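Local coordinates for protein putative monooxygenase (Fusobacterium nucleatum subsp. nucleatum, PDB 3MCS) that probably acts as a monooxygenase of the antibiotic-biosynthesis type, with two ferredoxin-like halves in one chain and no known substrate, at residues S25-Y30 with Q203-E208; N32-M35 with G40-G43; K105-N110 with F165-D170. All blocks are in the same frame, centred on the assembly; numbering follows the deposited sequence.

Contact 1: S25-Y30 with Q203-E208; sequences SATEDY and QVLKIE
T27 is the first residue of 25-30 to meet the strand, and it does so with carbon. Its CB lies 4.3 Å from CD1 of L205, one of the two methyl tips of that leucine. The hydroxyl is used within the helix: OG1 is hydrogen-bonded to the carbonyl of Y23, one turn back. F80 of helix 75-87 also touches T27.

E28 comes next and makes the closer contact. Its CG is 3.6 Å from CD2 of L205, and its OE2 is 4.0 Å from the same methyl. The two side chains cross at about a right angle. CG of E28 stands beside the backbone N (chi1 -76°), and the chain then runs extended, so its aliphatic part passes across the leucine tip. The same CG is 4.3 Å from CB of K206.

K206 starts toward the helix, but its chain then bends and the amine ends beside E208. NZ of K206 forms a salt bridge of 2.8 Å with OE2 of E208, approaching on the anti side of the carboxylate. NZ also makes a weak hydrogen bond to OE1 of Q109. L205 and K206 both face A46 in a classic beta bulge, and both start toward the helix, where regular neighbours in a strand would face opposite ways.

Helix 20-37 thus lies on the sheet as in the ferredoxin-like fold; the axes of the two segments approach to 8.2 Å. The nearest contacts are between carbons, with no polar bond between the segments. The charged ends of E28 and K206 are not paired with each other, so van der Waals packing does the holding here.

Contact 2: N32-M35 with G40-G43; sequences NKTM and GVLG
The apolar contact centres on M35, a selenomethionine, and V41. The selenium SE of M35 sits against both methyls of the valine, 3.4 Å from CG2 and 3.6 Å from CG1 of V41. The M35 side chain sets off to one side of the strand. Its bends at chi2 (-70°) and chi3 (-60°) bring the selenium back over V41. The valine points at the helix. T34 adds a second, looser contact: its CG2 is 4.1 Å from CG2 of V41. That methyl therefore has carbon from T34 and selenium from M35 as neighbours.

Contacts with the strand backbone come next. SE of M35 also packs on the main chain, 3.9 Å from CA of G43. The backbone C of L42 lies 4.3 Å from SE of M35. The L42 side chain starts away from the helix and touches N63 and L213. L42 and G43 both face I61 in a classic beta bulge.

The polar part is small and stays within the helix. T34 is buried, and its OG1 is hydrogen-bonded to the carbonyl of Y30, one turn earlier. This leaves its methyl to face the strand.

The segments are the end part of helix 20-37 and the start of strand 41-49, joined by a short turn. This is the first helix-to-strand connection of a ferredoxin-like half. Strand 55-62 pairs with 41-49 on one edge and touches V41 through Y62. Strand 194-209 pairs on its other edge and meets M35 through E208. Helix 75-87 packs against T34 through A76.

Contact 3: K105-N110 with F165-D170; sequences KKIEQN and FEVYKD
I107 and V167 join the linker between the two halves of this chain to the second half. Each half is a ferredoxin-like unit, and together they are consistent with a dimeric alpha-beta barrel made in one chain. The segment 105-110 belongs to the loop between strands 91-104 and 114-122. The segment 165-170 ends strand 161-168 and leads into helix 171-178.

The apolar pair is made by branch ends. CG1 of I107 stands beside its backbone N (chi1 -65°), and the chain then runs extended, which carries CD1 out to the strand. CD1 of I107 lies 3.9 Å from CG1 of V167 and 4.2 Å from CB of V167. The touching methyl of V167 is the one anti to the backbone N. The two side chains cross obliquely. Both residues are buried; L148 and I207 also touch I107, and L149 touches V167.

N110 makes the polar link through water. Its first torsion (chi1 57°) sets the amide between the backbone N and the carbonyl, and so on the K169 side. ND2 of N110 donates to water 1 over 2.8 Å. That water donates in turn to the backbone O of K169 over 2.6 Å. The K169 chain extends off from the loop.

D170 is the N-cap of the helix that follows, and its OD1 is also hydrogen-bonded to OG of S173. On the strand face turned from I107, E166 and Y168 meet. The carboxylate carbon CD of E166 lies in the ring plane, at the ring edge. The phenol OH of Y168 donates to OE1 of E166 over 2.5 Å, from above the carboxylate plane and 69° out of it.

Contact 2 is the buried one, and contact 1 is partly buried. Contact 3 has a buried pair, I107 and V167, and an exposed pair, N110 and K169. Contacts 1 and 2 share helix 20-37 and reach neighbouring strands of one sheet; they touch where N32 and M35 meet K206 and E208. Contact 1 holds that helix to a strand far along the chain, whereas contact 2 closes a short local connection. Contact 3 uses no helix. It ties the linker to the second half, and its Q109 is hydrogen-bonded to the backbone of L205 and I207 in contact 1. Contacts 1 and 2 are held across by apolar packing, and contact 3 adds a bridging water.

Contact 1: S25-Y30 with Q203-E208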
loop_
_atom_site.group_PDB
_atom_site.type_symbol
_atom_site.label_atom_id
_atom_site.label_comp_id
_atom_site.label_asym_id
_atom_site.label_seq_id
_atom_site.Cartn_x
_atom_site.Cartn_y
_atom_site.Cartn_z
ATOM N N SER A 25 1.249 -16.491 10.474
ATOM C CA SER A 25 2.472 -16.686 11.241
ATOM C C SER A 25 3.727 -16.257 10.492
ATOM O O SER A 25 4.572 -15.530 11.045
ATOM C CB SER A 25 2.621 -18.172 11.612
ATOM O OG SER A 25 2.460 -18.375 12.987
ATOM N N ALA A 26 3.848 -16.738 9.250
ATOM C CA ALA A 26 4.992 -16.444 8.403
ATOM C C ALA A 26 5.031 -14.969 8.006
ATOM O O ALA A 26 6.115 -14.389 7.917
ATOM C CB ALA A 26 4.984 -17.326 7.183
ATOM N N THR A 27 3.876 -14.351 7.767
ATOM C CA THR A 27 3.867 -12.928 7.412
ATOM C C THR A 27 4.199 -12.091 8.649
ATOM O O THR A 27 4.929 -11.107 8.550
ATOM C CB THR A 27 2.551 -12.482 6.820
ATOM O OG1 THR A 27 2.226 -13.342 5.741
ATOM C CG2 THR A 27 2.657 -11.068 6.292
ATOM N N GLU A 28 3.692 -12.483 9.818
ATOM C CA GLU A 28 4.024 -11.766 11.048
ATOM C C GLU A 28 5.542 -11.795 11.292
ATOM O O GLU A 28 6.155 -10.746 11.522
ATOM C CB GLU A 28 3.283 -12.336 12.265
ATOM C CG GLU A 28 1.807 -11.944 12.356
ATOM C CD GLU A 28 1.053 -12.605 13.525
ATOM O OE1 GLU A 28 1.672 -13.327 14.349
ATOM O OE2 GLU A 28 -0.182 -12.397 13.596
ATOM N N ASP A 29 6.136 -12.991 11.246
ATOM C CA ASP A 29 7.574 -13.126 11.429
ATOM C C ASP A 29 8.332 -12.254 10.427
ATOM O O ASP A 29 9.273 -11.562 10.787
ATOM C CB ASP A 29 8.042 -14.580 11.246
ATOM C CG ASP A 29 7.489 -15.535 12.301
ATOM O OD1 ASP A 29 6.741 -15.067 13.187
ATOM O OD2 ASP A 29 7.809 -16.759 12.210
ATOM N N TYR A 30 7.911 -12.276 9.171
ATOM C CA TYR A 30 8.625 -11.546 8.121
ATOM C C TYR A 30 8.625 -10.063 8.384
ATOM O O TYR A 30 9.675 -9.405 8.306
ATOM C CB TYR A 30 8.003 -11.884 6.764
ATOM C CG TYR A 30 8.474 -11.086 5.578
ATOM C CD1 TYR A 30 9.761 -11.187 5.122
ATOM C CD2 TYR A 30 7.592 -10.295 4.862
ATOM C CE1 TYR A 30 10.184 -10.468 4.019
ATOM C CE2 TYR A 30 7.998 -9.590 3.749
ATOM C CZ TYR A 30 9.299 -9.675 3.334
ATOM O OH TYR A 30 9.732 -8.982 2.222
ATOM N N GLN A 203 -8.264 -6.166 5.586
ATOM C CA GLN A 203 -8.170 -6.659 6.935
ATOM C C GLN A 203 -6.690 -6.611 7.340
ATOM O O GLN A 203 -5.865 -7.340 6.817
ATOM C CB GLN A 203 -8.741 -8.093 6.916
ATOM C CG GLN A 203 -8.840 -8.887 8.215
ATOM C CD GLN A 203 -9.414 -10.304 7.969
ATOM O OE1 GLN A 203 -8.713 -11.299 8.104
ATOM N NE2 GLN A 203 -10.673 -10.379 7.568
ATOM N N VAL A 204 -6.340 -5.722 8.254
ATOM C CA VAL A 204 -4.952 -5.590 8.700
ATOM C C VAL A 204 -4.381 -6.861 9.363
ATOM O O VAL A 204 -5.029 -7.480 10.170
ATOM C CB VAL A 204 -4.829 -4.377 9.657
ATOM C CG1 VAL A 204 -3.527 -4.386 10.369
ATOM C CG2 VAL A 204 -4.987 -3.089 8.881
ATOM N N LEU A 205 -3.152 -7.232 9.020
ATOM C CA LEU A 205 -2.496 -8.426 9.578
ATOM C C LEU A 205 -1.325 -8.031 10.490
ATOM O O LEU A 205 -1.317 -8.364 11.655
ATOM C CB LEU A 205 -2.019 -9.339 8.455
ATOM C CG LEU A 205 -1.786 -10.784 8.889
ATOM C CD1 LEU A 205 -1.572 -11.619 7.644
ATOM C CD2 LEU A 205 -0.631 -10.940 9.888
ATOM N N LYS A 206 -0.333 -7.337 9.943
ATOM C CA LYS A 206 0.759 -6.808 10.746
ATOM C C LYS A 206 1.343 -5.590 10.047
ATOM O O LYS A 206 1.618 -5.648 8.854
ATOM C CB LYS A 206 1.849 -7.858 11.000
ATOM C CG LYS A 206 2.831 -7.493 12.136
ATOM C CD LYS A 206 2.145 -7.532 13.517
ATOM C CE LYS A 206 3.032 -6.980 14.676
ATOM N NZ LYS A 206 3.321 -5.488 14.617
ATOM N N ILE A 207 1.492 -4.490 10.789
ATOM C CA ILE A 207 2.083 -3.252 10.292
ATOM C C ILE A 207 3.198 -2.763 11.214
ATOM O O ILE A 207 3.019 -2.673 12.430
ATOM C CB ILE A 207 1.057 -2.103 10.223
ATOM C CG1 ILE A 207 -0.042 -2.405 9.225
ATOM C CG2 ILE A 207 1.750 -0.794 9.846
ATOM C CD1 ILE A 207 -1.078 -1.363 9.200
ATOM N N GLU A 208 4.334 -2.428 10.615
ATOM C CA GLU A 208 5.479 -1.807 11.310
ATOM C C GLU A 208 6.091 -0.765 10.368
ATOM O O GLU A 208 6.289 -1.024 9.176
ATOM C CB GLU A 208 6.549 -2.829 11.716
ATOM C CG GLU A 208 6.151 -3.753 12.851
ATOM C CD GLU A 208 5.996 -3.039 14.179
ATOM O OE1 GLU A 208 6.558 -1.928 14.338
ATOM O OE2 GLU A 208 5.304 -3.599 15.063
#

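Contact 2: N32-M35 with G40-G43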
loop_
_atom_site.group_PDB
_atom_site.type_symbol
_atom_site.label_atom_id
_atom_site.label_comp_id
_atom_site.label_asym_id
_atom_site.label_seq_id
_atom_site.Cartn_x
_atom_site.Cartn_y
_atom_site.Cartn_z
ATOM N N ASN A 32 8.019 -8.525 11.278
ATOM C CA ASN A 32 8.719 -8.246 12.542
ATOM C C ASN A 32 10.236 -8.384 12.483
ATOM O O ASN A 32 10.946 -7.641 13.145
ATOM C CB ASN A 32 8.194 -9.136 13.684
ATOM C CG ASN A 32 6.798 -8.732 14.172
ATOM O OD1 ASN A 32 6.340 -7.602 13.965
ATOM N ND2 ASN A 32 6.134 -9.655 14.848
ATOM N N LYS A 33 10.732 -9.335 11.700
ATOM C CA LYS A 33 12.173 -9.558 11.624
ATOM C C LYS A 33 12.797 -8.546 10.685
ATOM O O LYS A 33 13.916 -8.117 10.911
ATOM C CB LYS A 33 12.530 -11.006 11.225
ATOM C CG LYS A 33 14.065 -11.275 11.234
ATOM C CD LYS A 33 14.445 -12.717 10.816
ATOM C CE LYS A 33 15.967 -12.973 10.886
ATOM N NZ LYS A 33 16.538 -12.843 12.265
ATOM N N THR A 34 12.060 -8.139 9.657
ATOM C CA THR A 34 12.572 -7.144 8.709
ATOM C C THR A 34 12.773 -5.771 9.331
ATOM O O THR A 34 13.888 -5.230 9.296
ATOM C CB THR A 34 11.652 -6.997 7.484
ATOM O OG1 THR A 34 11.691 -8.208 6.736
ATOM C CG2 THR A 34 12.109 -5.874 6.582
HETATM N N MSE A 35 11.694 -5.209 9.877
HETATM C CA MSE A 35 11.723 -3.874 10.480
HETATM C C MSE A 35 12.557 -3.815 11.760
HETATM O O MSE A 35 13.199 -2.806 12.044
HETATM C CB MSE A 35 10.313 -3.393 10.755
HETATM C CG MSE A 35 9.591 -2.891 9.532
HETATM SE SE MSE A 35 10.342 -1.235 8.944
HETATM C CE MSE A 35 10.090 -0.081 10.450
ATOM N N GLY A 40 17.344 0.898 5.996
ATOM C CA GLY A 40 16.725 1.472 4.815
ATOM C C GLY A 40 15.289 1.051 4.561
ATOM O O GLY A 40 14.715 1.387 3.522
ATOM N N VAL A 41 14.702 0.328 5.497
ATOM C CA VAL A 41 13.334 -0.124 5.343
ATOM C C VAL A 41 12.454 0.907 6.006
ATOM O O VAL A 41 12.563 1.124 7.205
ATOM C CB VAL A 41 13.120 -1.531 5.932
ATOM C CG1 VAL A 41 13.565 -1.588 7.363
ATOM C CG2 VAL A 41 11.687 -1.905 5.843
ATOM N N LEU A 42 11.594 1.552 5.223
ATOM C CA LEU A 42 10.738 2.632 5.742
ATOM C C LEU A 42 9.431 2.136 6.375
ATOM O O LEU A 42 8.852 2.812 7.231
ATOM C CB LEU A 42 10.419 3.633 4.630
ATOM C CG LEU A 42 11.588 4.513 4.156
ATOM C CD1 LEU A 42 11.197 5.282 2.892
ATOM C CD2 LEU A 42 12.052 5.473 5.248
ATOM N N GLY A 43 8.977 0.966 5.948
ATOM C CA GLY A 43 7.771 0.387 6.462
ATOM C C GLY A 43 7.303 -0.832 5.680
ATOM O O GLY A 43 7.577 -0.972 4.487
#

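Contact 3: K105-N110 with F165-D170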
loop_
_atom_site.group_PDB
_atom_site.type_symbol
_atom_site.label_atom_id
_atom_site.label_comp_id
_atom_site.label_asym_id
_atom_site.label_seq_id
_atom_site.Cartn_x
_atom_site.Cartn_y
_atom_site.Cartn_z
ATOM N N LYS A 105 2.542 8.631 9.525
ATOM C CA LYS A 105 2.794 8.805 10.937
ATOM C C LYS A 105 3.174 7.399 11.386
ATOM O O LYS A 105 2.963 6.445 10.650
ATOM C CB LYS A 105 1.551 9.309 11.671
ATOM C CG LYS A 105 0.980 10.644 11.178
ATOM C CD LYS A 105 -0.277 11.073 11.934
ATOM N N LYS A 106 3.752 7.262 12.572
ATOM C CA LYS A 106 4.177 5.963 13.073
ATOM C C LYS A 106 2.914 5.229 13.475
ATOM O O LYS A 106 2.082 5.776 14.198
ATOM C CB LYS A 106 5.141 6.157 14.256
ATOM C CG LYS A 106 6.227 5.068 14.470
ATOM C CD LYS A 106 5.855 3.965 15.441
ATOM C CE LYS A 106 7.083 3.113 15.826
ATOM N NZ LYS A 106 7.675 2.376 14.676
ATOM N N ILE A 107 2.744 4.007 12.992
ATOM C CA ILE A 107 1.528 3.241 13.299
ATOM C C ILE A 107 1.701 2.185 14.378
ATOM O O ILE A 107 2.556 1.320 14.254
ATOM C CB ILE A 107 0.997 2.496 12.050
ATOM C CG1 ILE A 107 0.532 3.497 10.979
ATOM C CG2 ILE A 107 -0.127 1.562 12.462
ATOM C CD1 ILE A 107 0.375 2.890 9.601
ATOM N N GLU A 108 0.886 2.293 15.430
ATOM C CA GLU A 108 0.792 1.297 16.493
ATOM C C GLU A 108 -0.539 0.617 16.232
ATOM O O GLU A 108 -1.576 1.094 16.643
ATOM C CB GLU A 108 0.827 1.927 17.896
ATOM C CG GLU A 108 2.168 2.560 18.277
ATOM C CD GLU A 108 3.331 1.562 18.320
ATOM O OE1 GLU A 108 3.122 0.369 18.622
ATOM O OE2 GLU A 108 4.475 1.991 18.081
ATOM N N GLN A 109 -0.508 -0.508 15.536
ATOM C CA GLN A 109 -1.750 -1.163 15.127
ATOM C C GLN A 109 -2.559 -1.613 16.333
ATOM O O GLN A 109 -2.004 -1.973 17.353
ATOM C CB GLN A 109 -1.491 -2.340 14.153
ATOM C CG GLN A 109 -1.428 -3.714 14.760
ATOM C CD GLN A 109 -0.959 -4.771 13.770
ATOM O OE1 GLN A 109 0.204 -4.759 13.343
ATOM N NE2 GLN A 109 -1.840 -5.724 13.447
ATOM N N ASN A 110 -3.875 -1.565 16.189
ATOM C CA ASN A 110 -4.811 -1.980 17.217
ATOM C C ASN A 110 -5.983 -2.603 16.481
ATOM O O ASN A 110 -5.935 -2.763 15.269
ATOM C CB ASN A 110 -5.228 -0.777 18.058
ATOM C CG ASN A 110 -5.834 0.349 17.222
ATOM O OD1 ASN A 110 -6.757 0.137 16.464
ATOM N ND2 ASN A 110 -5.313 1.549 17.375
ATOM N N PHE A 165 -2.506 3.493 -1.451
ATOM C CA PHE A 165 -2.578 2.745 -0.203
ATOM C C PHE A 165 -2.761 3.745 0.898
ATOM O O PHE A 165 -2.034 4.723 0.959
ATOM C CB PHE A 165 -1.311 1.960 0.058
ATOM C CG PHE A 165 -1.360 1.131 1.322
ATOM C CD1 PHE A 165 -2.273 0.083 1.443
ATOM C CD2 PHE A 165 -0.474 1.366 2.369
ATOM C CE1 PHE A 165 -2.317 -0.700 2.585
ATOM C CE2 PHE A 165 -0.503 0.574 3.524
ATOM C CZ PHE A 165 -1.437 -0.453 3.636
ATOM N N GLU A 166 -3.726 3.506 1.770
ATOM C CA GLU A 166 -4.011 4.441 2.848
ATOM C C GLU A 166 -4.459 3.733 4.114
ATOM O O GLU A 166 -5.215 2.787 4.060
ATOM C CB GLU A 166 -5.043 5.485 2.380
ATOM C CG GLU A 166 -6.247 4.914 1.653
ATOM C CD GLU A 166 -7.166 5.986 1.060
ATOM O OE1 GLU A 166 -6.976 7.202 1.336
ATOM O OE2 GLU A 166 -8.092 5.591 0.305
ATOM N N VAL A 167 -3.951 4.199 5.253
ATOM C CA VAL A 167 -4.280 3.635 6.546
ATOM C C VAL A 167 -4.927 4.720 7.407
ATOM O O VAL A 167 -4.484 5.850 7.372
ATOM C CB VAL A 167 -3.031 3.070 7.211
ATOM C CG1 VAL A 167 -3.363 2.494 8.557
ATOM C CG2 VAL A 167 -2.386 1.997 6.297
ATOM N N TYR A 168 -5.991 4.363 8.140
ATOM C CA TYR A 168 -6.756 5.260 9.010
ATOM C C TYR A 168 -6.788 4.733 10.448
ATOM O O TYR A 168 -6.624 3.528 10.681
ATOM C CB TYR A 168 -8.179 5.430 8.474
ATOM C CG TYR A 168 -8.244 6.097 7.115
ATOM C CD1 TYR A 168 -8.053 5.368 5.956
ATOM C CD2 TYR A 168 -8.486 7.462 6.989
ATOM C CE1 TYR A 168 -8.072 5.961 4.714
ATOM C CE2 TYR A 168 -8.521 8.076 5.732
ATOM C CZ TYR A 168 -8.306 7.312 4.596
ATOM O OH TYR A 168 -8.349 7.898 3.336
ATOM N N LYS A 169 -6.998 5.624 11.419
ATOM C CA LYS A 169 -6.976 5.199 12.840
ATOM C C LYS A 169 -8.160 4.273 13.151
ATOM O O LYS A 169 -8.043 3.342 13.983
ATOM C CB LYS A 169 -6.912 6.393 13.828
ATOM C CG LYS A 169 -8.237 7.070 14.162
ATOM C CD LYS A 169 -8.096 8.294 15.087
ATOM C CE LYS A 169 -9.485 8.942 15.296
ATOM N NZ LYS A 169 -9.454 10.275 15.921
ATOM N N ASP A 170 -9.283 4.535 12.477
ATOM C CA ASP A 170 -10.501 3.760 12.646
ATOM C C ASP A 170 -11.416 3.909 11.440
ATOM O O ASP A 170 -11.270 4.819 10.613
ATOM C CB ASP A 170 -11.223 4.125 13.955
ATOM C CG ASP A 170 -11.582 5.588 14.052
ATOM O OD1 ASP A 170 -11.722 6.254 13.002
ATOM O OD2 ASP A 170 -11.748 6.076 15.186
HETATM O O HOH W 1 -5.741 3.044 15.072
#